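Local coordinates for aspartate aminotransferase (Leishmania major, PDB 4H51), which probably catalyses the reversible, pyridoxal-phosphate-dependent transfer of an amino group between aspartate and 2-oxoglutarate, working as a homodimer, at residues 87-92 / 309-314; 165-170 / 178-183; 214-219 / 253-258; 367-372 / 388-393. All coordinates share one frame; numbering follows the deposited sequence.

Contact 1 of 4, residues 87-92 / 309-314; sequences SGYQPF and GARLAH
The Tyr89 ring carries the guanidinium of Arg311 over one face, a cation-pi contact with Arg311 CZ 4.9 Å from the Tyr89 centroid and Arg311 NH1 nearest to Tyr89 CE1 and CZ. The two planes are inclined by 55°, so the cation leans on the ring instead of stacking flat. Pro91 CD covers the opposite face. At its CE2 edge Tyr89 meets the face of His314 in a T-shaped pair, planes at 90° and centroids 5.7 Å apart. Pro91 serves the imidazole too: its CB sits 3.6 Å from the centroid of the His314 ring, a CH-pi contact that suits a rigid apolar ring in the first turn of a helix. Deeper in, Ala310 CB lies over the Phe92 ring, 3.7 Å from Phe92 CG, and Ala313 CB touches Phe92 CE1; the short methyls let the helix come close to the aromatic. A water accepts from Arg311 NH1 at 3.3 Å and has a weak link to Tyr89 OH. Tyr89 is the N-cap residue of helix 90-101, whose start thus packs on helix 307-318; strand 110-116 lies beneath through Gln114, while helix 65-76 flanks Arg311 and Leu312.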
loop_
_atom_site.group_PDB
_atom_site.type_symbol
_atom_site.label_atom_id
_atom_site.label_comp_id
_atom_site.label_asym_id
_atom_site.label_seq_id
_atom_site.Cartn_x
_atom_site.Cartn_y
_atom_site.Cartn_z
ATOM N N SER B 87 -1.084 8.457 8.749
ATOM C CA SER B 87 -0.583 9.369 7.739
ATOM C C SER B 87 0.852 9.039 7.320
ATOM O O SER B 87 1.319 9.525 6.308
ATOM C CB SER B 87 -0.574 10.789 8.274
ATOM O OG SER B 87 -1.855 11.238 8.622
ATOM N N GLY B 88 1.551 8.226 8.103
ATOM C CA GLY B 88 2.944 7.900 7.781
ATOM C C GLY B 88 3.967 8.653 8.612
ATOM O O GLY B 88 3.651 9.212 9.672
ATOM N N TYR B 89 5.212 8.611 8.140
ATOM C CA TYR B 89 6.354 9.061 8.919
ATOM C C TYR B 89 6.528 10.564 8.669
ATOM O O TYR B 89 6.966 10.972 7.585
ATOM C CB TYR B 89 7.616 8.283 8.541
ATOM C CG TYR B 89 8.856 8.592 9.384
ATOM C CD1 TYR B 89 8.799 8.578 10.781
ATOM C CD2 TYR B 89 10.067 8.920 8.782
ATOM C CE1 TYR B 89 9.910 8.878 11.549
ATOM C CE2 TYR B 89 11.185 9.214 9.540
ATOM C CZ TYR B 89 11.101 9.198 10.912
ATOM O OH TYR B 89 12.218 9.478 11.680
ATOM N N GLN B 90 6.211 11.373 9.680
ATOM C CA GLN B 90 6.131 12.831 9.479
ATOM C C GLN B 90 7.436 13.483 8.985
ATOM O O GLN B 90 7.364 14.361 8.139
ATOM C CB GLN B 90 5.617 13.565 10.730
ATOM C CG GLN B 90 4.974 14.926 10.435
ATOM C CD GLN B 90 3.863 14.877 9.411
ATOM O OE1 GLN B 90 2.970 14.040 9.497
ATOM N NE2 GLN B 90 3.907 15.764 8.437
ATOM N N PRO B 91 8.612 13.048 9.499
ATOM C CA PRO B 91 9.837 13.661 9.003
ATOM C C PRO B 91 10.037 13.428 7.489
ATOM O O PRO B 91 10.448 14.361 6.733
ATOM C CB PRO B 91 10.932 13.021 9.871
ATOM C CG PRO B 91 10.247 12.734 11.166
ATOM C CD PRO B 91 8.861 12.278 10.741
ATOM N N PHE B 92 9.716 12.227 7.028
ATOM C CA PHE B 92 9.755 11.949 5.598
ATOM C C PHE B 92 8.802 12.894 4.878
ATOM O O PHE B 92 9.168 13.569 3.903
ATOM C CB PHE B 92 9.339 10.503 5.293
ATOM C CG PHE B 92 8.988 10.276 3.852
ATOM C CD1 PHE B 92 9.972 10.371 2.886
ATOM C CD2 PHE B 92 7.711 10.001 3.466
ATOM C CE1 PHE B 92 9.662 10.211 1.560
ATOM C CE2 PHE B 92 7.386 9.823 2.130
ATOM C CZ PHE B 92 8.371 9.919 1.180
ATOM N N GLY B 309 11.170 2.537 3.059
ATOM C CA GLY B 309 11.487 3.509 1.982
ATOM C C GLY B 309 11.474 4.965 2.491
ATOM O O GLY B 309 12.353 5.758 2.192
ATOM N N ALA B 310 10.471 5.269 3.307
ATOM C CA ALA B 310 10.313 6.608 3.920
ATOM C C ALA B 310 11.510 6.925 4.811
ATOM O O ALA B 310 12.005 8.018 4.800
ATOM C CB ALA B 310 9.023 6.675 4.721
ATOM N N ARG B 311 11.969 5.948 5.547
ATOM C CA ARG B 311 13.135 6.163 6.421
ATOM C C ARG B 311 14.401 6.367 5.610
ATOM O O ARG B 311 15.193 7.275 5.906
ATOM C CB ARG B 311 13.279 5.007 7.388
ATOM C CG ARG B 311 12.226 4.971 8.499
ATOM C CD ARG B 311 12.678 3.995 9.602
ATOM N NE ARG B 311 11.559 3.561 10.434
ATOM C CZ ARG B 311 11.000 4.297 11.384
ATOM N NH1 ARG B 311 11.513 5.486 11.732
ATOM N NH2 ARG B 311 9.948 3.804 12.025
ATOM N N LEU B 312 14.622 5.533 4.588
ATOM C CA LEU B 312 15.749 5.760 3.707
ATOM C C LEU B 312 15.723 7.181 3.093
ATOM O O LEU B 312 16.713 7.927 3.125
ATOM C CB LEU B 312 15.809 4.722 2.575
ATOM C CG LEU B 312 16.195 3.265 2.914
ATOM C CD1 LEU B 312 15.929 2.331 1.725
ATOM C CD2 LEU B 312 17.663 3.173 3.387
ATOM N N ALA B 313 14.583 7.539 2.524
ATOM C CA ALA B 313 14.435 8.833 1.848
ATOM C C ALA B 313 14.567 9.971 2.819
ATOM O O ALA B 313 15.189 11.006 2.548
ATOM C CB ALA B 313 13.099 8.906 1.153
ATOM N N HIS B 314 13.983 9.818 3.995
ATOM C CA HIS B 314 14.161 10.868 4.994
ATOM C C HIS B 314 15.616 11.143 5.333
ATOM O O HIS B 314 16.054 12.323 5.416
ATOM C CB HIS B 314 13.416 10.557 6.287
ATOM C CG HIS B 314 13.689 11.585 7.336
ATOM N ND1 HIS B 314 14.475 11.345 8.404
ATOM C CD2 HIS B 314 13.383 12.946 7.371
ATOM C CE1 HIS B 314 14.599 12.468 9.131
ATOM N NE2 HIS B 314 13.922 13.453 8.506
HETATM O O HOH W 1 14.334 6.845 10.799
#

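Contact 2 of 4, residues 165-170 / 178-183; sequences YAYYDP and EGMKKD
Near its edge, the large mixed sheet of the PLP-binding fold is covered here by a helix that follows in the chain: strand 162-169 packs against helix 177-186, which comes after the short antiparallel strand 174-175. The polar anchor is the carboxylate of Asp183, whose OD2 accepts the backbone N-H of Ala166 through its anti lone pair, at 2.8 Å between Ala166 N and Asp183 OD2 and nearly straight (172°). Aspartate suits the place because its short side chain, with CG anti to the carbonyl carbon, brings the acceptor directly to the strand. Ala166 CB comes within 3.6 Å of Gly179 C; Gly179, having no side chain, and the small Ala166 let the two backbones approach closely. Met180 does the apolar work. Extended throughout, it runs alongside both tyrosines: Met180 CE touches Tyr165 CE2 at 3.7 Å, and the sulfur makes Met-aromatic contacts with both rings, oblique to Tyr165 and at the edge of Tyr167, with Met180 SD 3.9 Å from Tyr167 CD1. Nearer the backbone, Met180 CB lies 3.3 Å from Ala166 O, a buried carbonyl that has no polar partner in the model. The tyrosine hydroxyls are bonded beyond the contact, Tyr165 OH to Ile194 O and Tyr167 OH to Val205 O. Strand 140-144 flanks Tyr165 within the sheet, and helix 209-221 packs on Met180 through Ile215.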
loop_
_atom_site.group_PDB
_atom_site.type_symbol
_atom_site.label_atom_id
_atom_site.label_comp_id
_atom_site.label_asym_id
_atom_site.label_seq_id
_atom_site.Cartn_x
_atom_site.Cartn_y
_atom_site.Cartn_z
ATOM N N TYR B 165 -7.437 15.555 -22.709
ATOM C CA TYR B 165 -7.070 16.818 -23.354
ATOM C C TYR B 165 -6.024 16.536 -24.412
ATOM O O TYR B 165 -5.107 15.709 -24.207
ATOM C CB TYR B 165 -6.575 17.904 -22.381
ATOM C CG TYR B 165 -5.487 17.527 -21.451
ATOM C CD1 TYR B 165 -5.780 16.982 -20.216
ATOM C CD2 TYR B 165 -4.167 17.741 -21.777
ATOM C CE1 TYR B 165 -4.767 16.640 -19.310
ATOM C CE2 TYR B 165 -3.136 17.389 -20.883
ATOM C CZ TYR B 165 -3.462 16.860 -19.640
ATOM O OH TYR B 165 -2.506 16.491 -18.730
ATOM N N ALA B 166 -6.192 17.218 -25.547
ATOM C CA ALA B 166 -5.174 17.236 -26.570
ATOM C C ALA B 166 -3.830 17.593 -25.945
ATOM O O ALA B 166 -3.746 18.471 -25.110
ATOM C CB ALA B 166 -5.550 18.254 -27.646
ATOM N N TYR B 167 -2.778 16.917 -26.352
ATOM C CA TYR B 167 -1.491 17.114 -25.727
ATOM C C TYR B 167 -0.385 16.875 -26.737
ATOM O O TYR B 167 0.262 17.841 -27.170
ATOM C CB TYR B 167 -1.353 16.235 -24.464
ATOM C CG TYR B 167 -0.088 16.571 -23.712
ATOM C CD1 TYR B 167 -0.034 17.722 -22.950
ATOM C CD2 TYR B 167 1.067 15.809 -23.834
ATOM C CE1 TYR B 167 1.125 18.112 -22.310
ATOM C CE2 TYR B 167 2.221 16.175 -23.161
ATOM C CZ TYR B 167 2.250 17.330 -22.394
ATOM O OH TYR B 167 3.395 17.782 -21.714
ATOM N N TYR B 168 -0.170 15.625 -27.127
ATOM C CA TYR B 168 0.936 15.293 -28.048
ATOM C C TYR B 168 0.436 15.205 -29.477
ATOM O O TYR B 168 -0.598 14.607 -29.727
ATOM C CB TYR B 168 1.555 13.964 -27.668
ATOM C CG TYR B 168 2.844 13.680 -28.379
ATOM C CD1 TYR B 168 3.959 14.498 -28.177
ATOM C CD2 TYR B 168 2.962 12.614 -29.231
ATOM C CE1 TYR B 168 5.152 14.258 -28.818
ATOM C CE2 TYR B 168 4.157 12.352 -29.883
ATOM C CZ TYR B 168 5.245 13.174 -29.671
ATOM O OH TYR B 168 6.454 12.954 -30.303
ATOM N N ASP B 169 1.173 15.834 -30.382
ATOM C CA ASP B 169 0.918 15.749 -31.811
ATOM C C ASP B 169 2.007 14.903 -32.513
ATOM O O ASP B 169 3.099 15.351 -32.723
ATOM C CB ASP B 169 0.908 17.147 -32.383
ATOM C CG ASP B 169 0.484 17.162 -33.815
ATOM O OD1 ASP B 169 0.233 16.073 -34.363
ATOM O OD2 ASP B 169 0.391 18.261 -34.379
ATOM N N PRO B 170 1.680 13.689 -32.907
ATOM C CA PRO B 170 2.680 12.795 -33.511
ATOM C C PRO B 170 3.279 13.390 -34.797
ATOM O O PRO B 170 4.474 13.206 -35.079
ATOM C CB PRO B 170 1.862 11.551 -33.853
ATOM C CG PRO B 170 0.670 11.627 -32.964
ATOM C CD PRO B 170 0.352 13.083 -32.856
ATOM N N GLU B 178 -2.303 24.581 -28.827
ATOM C CA GLU B 178 -3.598 25.222 -29.125
ATOM C C GLU B 178 -4.780 24.284 -28.798
ATOM O O GLU B 178 -5.779 24.719 -28.259
ATOM C CB GLU B 178 -3.654 25.743 -30.583
ATOM C CG GLU B 178 -2.650 26.890 -30.849
ATOM C CD GLU B 178 -2.818 28.108 -29.926
ATOM O OE1 GLU B 178 -3.950 28.601 -29.756
ATOM O OE2 GLU B 178 -1.823 28.576 -29.331
ATOM N N GLY B 179 -4.618 22.998 -29.067
ATOM C CA GLY B 179 -5.633 22.022 -28.795
ATOM C C GLY B 179 -5.800 21.827 -27.296
ATOM O O GLY B 179 -6.934 21.691 -26.803
ATOM N N MET B 180 -4.687 21.849 -26.588
ATOM C CA MET B 180 -4.698 21.712 -25.136
ATOM C C MET B 180 -5.485 22.838 -24.501
ATOM O O MET B 180 -6.367 22.601 -23.687
ATOM C CB MET B 180 -3.288 21.671 -24.560
ATOM C CG MET B 180 -3.277 21.456 -23.049
ATOM S SD MET B 180 -1.581 21.236 -22.453
ATOM C CE MET B 180 -1.823 20.829 -20.722
ATOM N N LYS B 181 -5.169 24.064 -24.906
ATOM C CA LYS B 181 -5.893 25.220 -24.390
ATOM C C LYS B 181 -7.382 25.123 -24.726
ATOM O O LYS B 181 -8.228 25.430 -23.884
ATOM C CB LYS B 181 -5.305 26.508 -24.932
ATOM C CG LYS B 181 -3.924 26.815 -24.354
ATOM C CD LYS B 181 -3.366 28.195 -24.731
ATOM C CE LYS B 181 -3.014 28.318 -26.202
ATOM N NZ LYS B 181 -2.615 29.723 -26.551
ATOM N N LYS B 182 -7.686 24.739 -25.967
ATOM C CA LYS B 182 -9.060 24.582 -26.402
ATOM C C LYS B 182 -9.796 23.601 -25.478
ATOM O O LYS B 182 -10.886 23.886 -25.049
ATOM C CB LYS B 182 -9.075 24.085 -27.838
ATOM C CG LYS B 182 -10.451 23.899 -28.461
ATOM C CD LYS B 182 -10.314 23.882 -29.990
ATOM C CE LYS B 182 -11.306 22.952 -30.660
ATOM N NZ LYS B 182 -12.699 23.409 -30.400
ATOM N N ASP B 183 -9.197 22.450 -25.199
ATOM C CA ASP B 183 -9.870 21.465 -24.357
ATOM C C ASP B 183 -10.035 21.911 -22.874
ATOM O O ASP B 183 -11.054 21.606 -22.219
ATOM C CB ASP B 183 -9.138 20.118 -24.462
ATOM C CG ASP B 183 -9.351 19.422 -25.808
ATOM O OD1 ASP B 183 -10.179 19.894 -26.661
ATOM O OD2 ASP B 183 -8.611 18.434 -26.068
#

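Contact 3 of 4, residues 214-219 / 253-258; sequences EIASLM and RGIEVL
Arg253 meets Ser217 end-on, the guanidinium turned so that the hydroxyl lies only 2° out of its plane. Both terminal nitrogens donate to the one oxygen: Arg253 NH2 to Ser217 OG is the shorter and straighter bond (2.8 Å, 156°), while Arg253 NH1 reaches Ser217 OG at 3.1 Å, more bent. The bend of the arginine chain at chi3 (56°) swings the group across to helix 209-221, and Ser217 OG, anti to its carbonyl carbon, faces this fork. Ala216 CB meets the guanidinium obliquely, 3.7 Å from Arg253 NH1. On its other flank the same methyl receives the tip of Ile255, whose CD1 is 3.9 Å from Ala216 CB and a looser 4.3 Å from Met219 CB. A small alanine thus lets an arginine and a long isoleucine converge on one helix turn. Their common origin is the end of helix 245-252, where Gly254, with positive phi, is the C-prime residue of a Schellman motif; glycine readily adopts this turn, which separates Arg253 from Ile255. Phe250 and Val226 flank Ile255. Asn213 adds weak hydrogen bonds, OD1 to Arg253 NH1 and its backbone O to Ser217 OG. Each terminal nitrogen gives one N-H to a neutral hydroxyl, charge-assisted bonding and no salt bridge, so the positive charge is probably not neutralised in this partly exposed pair beside the buried Ala216-Ile255 packing.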
loop_
_atom_site.group_PDB
_atom_site.type_symbol
_atom_site.label_atom_id
_atom_site.label_comp_id
_atom_site.label_asym_id
_atom_site.label_seq_id
_atom_site.Cartn_x
_atom_site.Cartn_y
_atom_site.Cartn_z
ATOM N N GLU B 214 0.657 29.983 -19.115
ATOM C CA GLU B 214 -0.657 30.096 -19.787
ATOM C C GLU B 214 -1.624 29.037 -19.265
ATOM O O GLU B 214 -2.783 29.333 -19.056
ATOM C CB GLU B 214 -0.552 29.944 -21.278
ATOM C CG GLU B 214 0.097 31.126 -21.977
ATOM C CD GLU B 214 -0.105 31.070 -23.499
ATOM O OE1 GLU B 214 -1.250 30.879 -23.975
ATOM O OE2 GLU B 214 0.898 31.190 -24.235
ATOM N N ILE B 215 -1.117 27.832 -18.983
ATOM C CA ILE B 215 -1.991 26.768 -18.465
ATOM C C ILE B 215 -2.494 27.147 -17.075
ATOM O O ILE B 215 -3.667 26.929 -16.750
ATOM C CB ILE B 215 -1.266 25.431 -18.381
ATOM C CG1 ILE B 215 -0.906 24.919 -19.771
ATOM C CG2 ILE B 215 -2.173 24.372 -17.701
ATOM C CD1 ILE B 215 0.199 23.886 -19.738
ATOM N N ALA B 216 -1.623 27.724 -16.246
ATOM C CA ALA B 216 -2.068 28.200 -14.918
ATOM C C ALA B 216 -3.189 29.227 -15.047
ATOM O O ALA B 216 -4.164 29.144 -14.317
ATOM C CB ALA B 216 -0.927 28.758 -14.093
ATOM N N SER B 217 -3.041 30.209 -15.922
ATOM C CA SER B 217 -4.084 31.214 -16.110
ATOM C C SER B 217 -5.444 30.600 -16.482
ATOM O O SER B 217 -6.485 31.039 -15.997
ATOM C CB SER B 217 -3.689 32.194 -17.216
ATOM O OG SER B 217 -2.564 32.908 -16.819
ATOM N N LEU B 218 -5.418 29.609 -17.348
ATOM C CA LEU B 218 -6.641 28.921 -17.776
ATOM C C LEU B 218 -7.250 28.096 -16.647
ATOM O O LEU B 218 -8.491 28.061 -16.490
ATOM C CB LEU B 218 -6.332 27.992 -18.948
ATOM C CG LEU B 218 -5.916 28.685 -20.231
ATOM C CD1 LEU B 218 -5.736 27.635 -21.302
ATOM C CD2 LEU B 218 -6.964 29.707 -20.665
ATOM N N MET B 219 -6.413 27.427 -15.853
ATOM C CA MET B 219 -6.938 26.637 -14.722
ATOM C C MET B 219 -7.604 27.529 -13.673
ATOM O O MET B 219 -8.602 27.138 -13.045
ATOM C CB MET B 219 -5.827 25.796 -14.033
ATOM C CG MET B 219 -5.163 24.785 -14.984
ATOM S SD MET B 219 -6.332 23.470 -15.348
ATOM C CE MET B 219 -5.518 22.686 -16.747
ATOM N N ARG B 253 0.826 31.194 -7.934
ATOM C CA ARG B 253 -0.324 31.872 -8.515
ATOM C C ARG B 253 -1.683 31.510 -7.892
ATOM O O ARG B 253 -2.712 31.907 -8.425
ATOM C CB ARG B 253 -0.343 31.698 -10.036
ATOM C CG ARG B 253 0.795 32.528 -10.641
ATOM C CD ARG B 253 0.721 32.652 -12.117
ATOM N NE ARG B 253 -0.568 33.210 -12.537
ATOM C CZ ARG B 253 -1.044 33.060 -13.762
ATOM N NH1 ARG B 253 -0.330 32.375 -14.673
ATOM N NH2 ARG B 253 -2.234 33.533 -14.069
ATOM N N GLY B 254 -1.666 30.818 -6.757
ATOM C CA GLY B 254 -2.871 30.667 -5.920
ATOM C C GLY B 254 -3.742 29.459 -6.259
ATOM O O GLY B 254 -4.893 29.386 -5.839
ATOM N N ILE B 255 -3.204 28.512 -7.006
ATOM C CA ILE B 255 -3.931 27.285 -7.365
ATOM C C ILE B 255 -3.832 26.335 -6.174
ATOM O O ILE B 255 -2.729 26.187 -5.581
ATOM C CB ILE B 255 -3.341 26.657 -8.650
ATOM C CG1 ILE B 255 -3.629 27.608 -9.821
ATOM C CG2 ILE B 255 -3.899 25.222 -8.927
ATOM C CD1 ILE B 255 -3.039 27.243 -11.163
ATOM N N GLU B 256 -4.956 25.704 -5.791
ATOM C CA GLU B 256 -4.945 24.658 -4.773
ATOM C C GLU B 256 -4.424 23.338 -5.332
ATOM O O GLU B 256 -5.204 22.412 -5.611
ATOM C CB GLU B 256 -6.331 24.505 -4.162
ATOM C CG GLU B 256 -6.622 25.677 -3.235
ATOM C CD GLU B 256 -8.017 25.644 -2.668
ATOM O OE1 GLU B 256 -8.931 25.105 -3.337
ATOM O OE2 GLU B 256 -8.212 26.176 -1.567
ATOM N N VAL B 257 -3.118 23.275 -5.486
ATOM C CA VAL B 257 -2.476 22.125 -6.093
ATOM C C VAL B 257 -2.622 20.877 -5.224
ATOM O O VAL B 257 -2.254 20.878 -4.058
ATOM C CB VAL B 257 -0.991 22.428 -6.276
ATOM C CG1 VAL B 257 -0.255 21.182 -6.738
ATOM C CG2 VAL B 257 -0.823 23.614 -7.225
ATOM N N LEU B 258 -3.164 19.810 -5.816
ATOM C CA LEU B 258 -3.063 18.486 -5.299
ATOM C C LEU B 258 -1.900 17.837 -6.076
ATOM O O LEU B 258 -1.819 17.970 -7.317
ATOM C CB LEU B 258 -4.341 17.705 -5.540
ATOM C CG LEU B 258 -4.524 16.331 -4.863
ATOM C CD1 LEU B 258 -4.535 16.487 -3.361
ATOM C CD2 LEU B 258 -5.809 15.605 -5.334
#

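Contact 4 of 4, residues 367-372 / 388-393; sequences FSFLGL and TVSGRA
The guanidinium of Arg392 lies flat on one face of the Phe367 ring, centres 3.8 Å apart and planes at 20°, while the backbone of Ala393 meets the edge of that ring. Arg392 NE is closest, 3.0 Å from Phe367 CE1, and the methylene CD adds a CH-pi contact over the same face. A bend at chi3 (75°) lays the group down; beyond the ring, NH1 binds Asn201 OD1 and NH2 binds Val50 O, which help to fix its rotation. Phe369 has Ser390 O over one face, 3.4 Å from its CE1, with a water over the rim on the same side; this water joins Ser390 O to Gly371 N. The main chains pair as antiparallel strands. Ser368 and Ala393 form the hydrogen-bonded pair, Ser368 N to Ala393 O at 3.0 Å and Ala393 N to Ser368 O at 2.9 Å, and Phe369 with Arg392 the non-hydrogen-bonded one. Leu370 N then binds Gly391 O at 2.9 Å, from above the carbonyl plane. Gly391, with positive phi, closes a type I turn from Thr388, whose OG1 accepts from Arg392 N. On the face of Ser368 and Ala393, Leu370 CD1 touches the alanine methyl. This two-stranded antiparallel sheet, with its flanking loops packed on helices 374-382 and 400-416, is characteristic of the small C-terminal domain of fold-type I aminotransferases.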
loop_
_atom_site.group_PDB
_atom_site.type_symbol
_atom_site.label_atom_id
_atom_site.label_comp_id
_atom_site.label_asym_id
_atom_site.label_seq_id
_atom_site.Cartn_x
_atom_site.Cartn_y
_atom_site.Cartn_z
ATOM N N PHE B 367 11.876 8.551 -21.065
ATOM C CA PHE B 367 11.366 8.016 -22.328
ATOM C C PHE B 367 11.648 8.853 -23.599
ATOM O O PHE B 367 11.949 10.081 -23.553
ATOM C CB PHE B 367 9.884 7.802 -22.180
ATOM C CG PHE B 367 9.503 6.899 -21.041
ATOM C CD1 PHE B 367 9.763 5.533 -21.090
ATOM C CD2 PHE B 367 8.827 7.397 -19.937
ATOM C CE1 PHE B 367 9.368 4.685 -20.056
ATOM C CE2 PHE B 367 8.430 6.554 -18.898
ATOM C CZ PHE B 367 8.692 5.203 -18.945
ATOM N N SER B 368 11.565 8.144 -24.730
ATOM C CA SER B 368 11.396 8.720 -26.063
ATOM C C SER B 368 10.076 8.099 -26.595
ATOM O O SER B 368 9.842 6.891 -26.442
ATOM C CB SER B 368 12.610 8.332 -26.891
ATOM O OG SER B 368 12.737 8.936 -28.179
ATOM N N PHE B 369 9.183 8.926 -27.134
ATOM C CA PHE B 369 8.095 8.472 -27.972
ATOM C C PHE B 369 8.628 8.596 -29.416
ATOM O O PHE B 369 8.754 9.703 -29.924
ATOM C CB PHE B 369 6.887 9.389 -27.737
ATOM C CG PHE B 369 5.574 8.688 -27.681
ATOM C CD1 PHE B 369 5.424 7.529 -26.949
ATOM C CD2 PHE B 369 4.454 9.227 -28.281
ATOM C CE1 PHE B 369 4.217 6.881 -26.872
ATOM C CE2 PHE B 369 3.251 8.577 -28.215
ATOM C CZ PHE B 369 3.119 7.410 -27.506
ATOM N N LEU B 370 8.989 7.476 -30.046
ATOM C CA LEU B 370 9.838 7.524 -31.232
ATOM C C LEU B 370 9.066 7.873 -32.508
ATOM O O LEU B 370 9.663 8.312 -33.450
ATOM C CB LEU B 370 10.569 6.188 -31.444
ATOM C CG LEU B 370 11.535 5.817 -30.329
ATOM C CD1 LEU B 370 12.003 4.366 -30.429
ATOM C CD2 LEU B 370 12.719 6.781 -30.376
ATOM N N GLY B 371 7.777 7.602 -32.535
ATOM C CA GLY B 371 6.943 7.937 -33.698
ATOM C C GLY B 371 6.672 6.787 -34.651
ATOM O O GLY B 371 5.906 6.932 -35.599
ATOM N N LEU B 372 7.223 5.622 -34.387
ATOM C CA LEU B 372 7.018 4.492 -35.267
ATOM C C LEU B 372 5.568 3.967 -35.200
ATOM O O LEU B 372 4.891 4.102 -34.159
ATOM C CB LEU B 372 8.026 3.383 -34.918
ATOM C CG LEU B 372 9.539 3.697 -35.005
ATOM C CD1 LEU B 372 10.332 2.494 -34.482
ATOM C CD2 LEU B 372 9.984 4.047 -36.427
ATOM N N THR B 388 7.643 -0.267 -26.521
ATOM C CA THR B 388 6.214 -0.531 -26.588
ATOM C C THR B 388 5.634 -0.398 -28.001
ATOM O O THR B 388 6.212 0.224 -28.919
ATOM C CB THR B 388 5.405 0.360 -25.636
ATOM O OG1 THR B 388 5.279 1.692 -26.219
ATOM C CG2 THR B 388 6.087 0.422 -24.250
ATOM N N VAL B 389 4.436 -0.972 -28.160
ATOM C CA VAL B 389 3.717 -0.901 -29.409
ATOM C C VAL B 389 3.335 0.541 -29.812
ATOM O O VAL B 389 3.108 0.826 -30.968
ATOM C CB VAL B 389 2.474 -1.832 -29.401
ATOM C CG1 VAL B 389 2.906 -3.269 -29.197
ATOM C CG2 VAL B 389 1.480 -1.444 -28.332
ATOM N N SER B 390 3.283 1.441 -28.844
ATOM C CA SER B 390 3.064 2.886 -29.111
ATOM C C SER B 390 4.338 3.693 -29.426
ATOM O O SER B 390 4.292 4.910 -29.658
ATOM C CB SER B 390 2.344 3.511 -27.920
ATOM O OG SER B 390 3.087 3.343 -26.706
ATOM N N GLY B 391 5.467 3.009 -29.423
ATOM C CA GLY B 391 6.751 3.600 -29.749
ATOM C C GLY B 391 7.506 4.187 -28.569
ATOM O O GLY B 391 8.445 4.938 -28.760
ATOM N N ARG B 392 7.118 3.837 -27.350
ATOM C CA ARG B 392 7.831 4.294 -26.161
ATOM C C ARG B 392 9.059 3.474 -25.856
ATOM O O ARG B 392 8.977 2.242 -25.771
ATOM C CB ARG B 392 6.924 4.252 -24.905
ATOM C CG ARG B 392 7.517 5.090 -23.789
ATOM C CD ARG B 392 6.778 5.004 -22.453
ATOM N NE ARG B 392 7.044 3.743 -21.754
ATOM C CZ ARG B 392 6.449 3.353 -20.616
ATOM N NH1 ARG B 392 5.540 4.125 -20.044
ATOM N NH2 ARG B 392 6.777 2.177 -20.049
ATOM N N ALA B 393 10.175 4.153 -25.623
ATOM C CA ALA B 393 11.447 3.517 -25.340
ATOM C C ALA B 393 11.984 4.116 -24.067
ATOM O O ALA B 393 12.026 5.329 -23.951
ATOM C CB ALA B 393 12.459 3.764 -26.487
HETATM O O HOH W 2 5.552 7.064 -30.903
HETATM O O HOH W 3 2.943 3.020 -32.484
#

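Overall arrangement
Contacts 2 and 3 share a layer: helices 177-186 and 209-221 lie side by side, joined by the Lys181-Glu214 salt bridge and by packing of Met180 on Ile215. Contact 2 also touches contact 4, where Tyr168 packs on Phe369. Contact 1 stands apart, about 37 Å between centres from contact 2, with Leu312 reaching Tyr81 of the second subunit. Contacts 3 and 4 are mostly buried, contacts 1 and 2 partly so. Contact 2 sets an aspartate-to-backbone bond beside Met-aromatic packing; in contact 3 the arginine fork is at the partly exposed border while Ala216 and Ile255 are buried. Contact 4 combines strand pairing with an arginine lying flat on a phenylalanine, where that of contact 1 leans on its ring.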